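Local coordinates for probable 2-hydroxyhepta-2,4-diene-1,7-dioate isomerase (Thermus thermophilus, PDB 2DFU) that isomerises 2-hydroxyhepta-2,4-diene-1,7-dioate as a member of the fumarylacetoacetate hydrolase family and probably binds a metal ion, at the interface of chains A and B. Sequence-based numbering; all coordinates share one arbitrary frame. Chains: chain A/B, probable 2-hydroxyhepta-2,4-diene-1,7-dioate isomerase.

The interface of chains A and B. Residues chain A 215-216; chain B 107, 160, 164-165, 260.
A:Phe216 lays one face of its ring against the aliphatic stretch of B:Arg160, and no residue of the patch hides more surface than this phenylalanine (80 Å²). CG of B:Arg160 sits above the middle of the A:Phe216 ring, 3.8 Å from its centroid, in a CH-pi contact. The two side chains cross at about a right angle, with CB of B:Arg160 near the CE1 and CZ end of the ring and its CD near CD2 and CG. The backbone CA of B:Arg160 lies 3.6 Å from CE1 of A:Phe216. At the base of the aromatic side chain, CB of A:Phe216 meets the rim of B:Phe107, 3.5 Å from CE2.

The backbone of A:Phe216 is held as well. The carbonyl O of A:Phe216 accepts a hydrogen bond from the amide N of B:Asp165 at 2.9 Å; the bond is straight, 163° at the hydrogen, and arrives nearly end-on to the carbonyl. CA of B:Ala164 lies 3.4 Å from O of A:Phe216.

Further out, B:Phe107 also backs the arginine within chain B: CG of B:Arg160 stands 3.6 Å above that ring, toward its rim, so the methylene is shared between two phenyl faces. B:Arg160 starts with CG anti to its backbone N (chi1 -167°) and bends at chi3, turning the guanidinium away from the ring of A:Phe216, the two planes 54° apart. NH1 of B:Arg160 lies 3.2 Å from water 1, itself 3.0 Å from the hydroxyl OG1 of A:Thr215.

A:Phe216, in the loop just after helix 206-214, packs on helix 159-162, the loop after it and the loop of B:Phe107; the patch belongs to the two-fold interface of the deposited dimer, which may not be the biological one.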
loop_
_atom_site.group_PDB
_atom_site.type_symbol
_atom_site.label_atom_id
_atom_site.label_comp_id
_atom_site.label_asym_id
_atom_site.label_seq_id
_atom_site.Cartn_x
_atom_site.Cartn_y
_atom_site.Cartn_z
ATOM N N THR A 215 11.170 6.503 10.720
ATOM C CA THR A 215 10.903 6.961 12.076
ATOM C C THR A 215 9.467 6.657 12.513
ATOM O O THR A 215 9.155 6.709 13.701
ATOM C CB THR A 215 11.146 8.486 12.238
ATOM O OG1 THR A 215 10.186 9.220 11.469
ATOM C CG2 THR A 215 12.539 8.858 11.788
ATOM N N PHE A 216 8.594 6.338 11.562
ATOM C CA PHE A 216 7.205 6.049 11.908
ATOM C C PHE A 216 6.618 4.903 11.085
ATOM O O PHE A 216 5.611 4.308 11.466
ATOM C CB PHE A 216 6.356 7.310 11.711
ATOM C CG PHE A 216 6.189 7.714 10.268
ATOM C CD1 PHE A 216 5.121 7.225 9.513
ATOM C CD2 PHE A 216 7.099 8.572 9.661
ATOM C CE1 PHE A 216 4.963 7.587 8.168
ATOM C CE2 PHE A 216 6.954 8.943 8.318
ATOM C CZ PHE A 216 5.880 8.446 7.571
ATOM N N PHE B 107 5.727 11.524 17.508
ATOM C CA PHE B 107 5.463 12.644 16.615
ATOM C C PHE B 107 4.081 13.270 16.729
ATOM O O PHE B 107 3.787 14.240 16.037
ATOM C CB PHE B 107 5.696 12.203 15.166
ATOM C CG PHE B 107 4.794 11.088 14.718
ATOM C CD1 PHE B 107 3.458 11.336 14.406
ATOM C CD2 PHE B 107 5.272 9.785 14.627
ATOM C CE1 PHE B 107 2.613 10.299 14.012
ATOM C CE2 PHE B 107 4.434 8.744 14.234
ATOM C CZ PHE B 107 3.101 9.004 13.926
ATOM N N ARG B 160 1.681 9.703 7.576
ATOM C CA ARG B 160 2.079 9.579 8.970
ATOM C C ARG B 160 0.836 9.609 9.873
ATOM O O ARG B 160 0.807 8.992 10.932
ATOM C CB ARG B 160 3.040 10.722 9.317
ATOM C CG ARG B 160 3.770 10.558 10.626
ATOM C CD ARG B 160 4.941 11.525 10.737
ATOM N NE ARG B 160 4.578 12.900 10.402
ATOM C CZ ARG B 160 5.226 13.970 10.858
ATOM N NH1 ARG B 160 6.265 13.818 11.670
ATOM N NH2 ARG B 160 4.838 15.190 10.505
ATOM N N ALA B 164 1.102 5.005 10.078
ATOM C CA ALA B 164 2.283 4.738 10.891
ATOM C C ALA B 164 2.151 3.286 11.353
ATOM O O ALA B 164 1.068 2.699 11.264
ATOM C CB ALA B 164 2.330 5.675 12.093
ATOM N N ASP B 165 3.241 2.705 11.839
ATOM C CA ASP B 165 3.208 1.323 12.297
ATOM C C ASP B 165 2.112 1.049 13.334
ATOM O O ASP B 165 1.882 1.846 14.244
ATOM C CB ASP B 165 4.575 0.915 12.869
ATOM C CG ASP B 165 5.637 0.703 11.784
ATOM O OD1 ASP B 165 5.268 0.517 10.604
ATOM O OD2 ASP B 165 6.846 0.709 12.109
ATOM N N GLU B 260 6.379 6.659 23.148
ATOM C CA GLU B 260 7.740 6.358 22.736
ATOM C C GLU B 260 8.556 7.643 22.742
ATOM O O GLU B 260 8.004 8.741 22.684
ATOM C CB GLU B 260 7.762 5.720 21.343
ATOM C CG GLU B 260 7.095 6.539 20.252
ATOM C CD GLU B 260 7.265 5.919 18.872
ATOM O OE1 GLU B 260 6.921 4.726 18.705
ATOM O OE2 GLU B 260 7.742 6.630 17.957
HETATM O O HOH W 1 8.274 11.422 12.281
#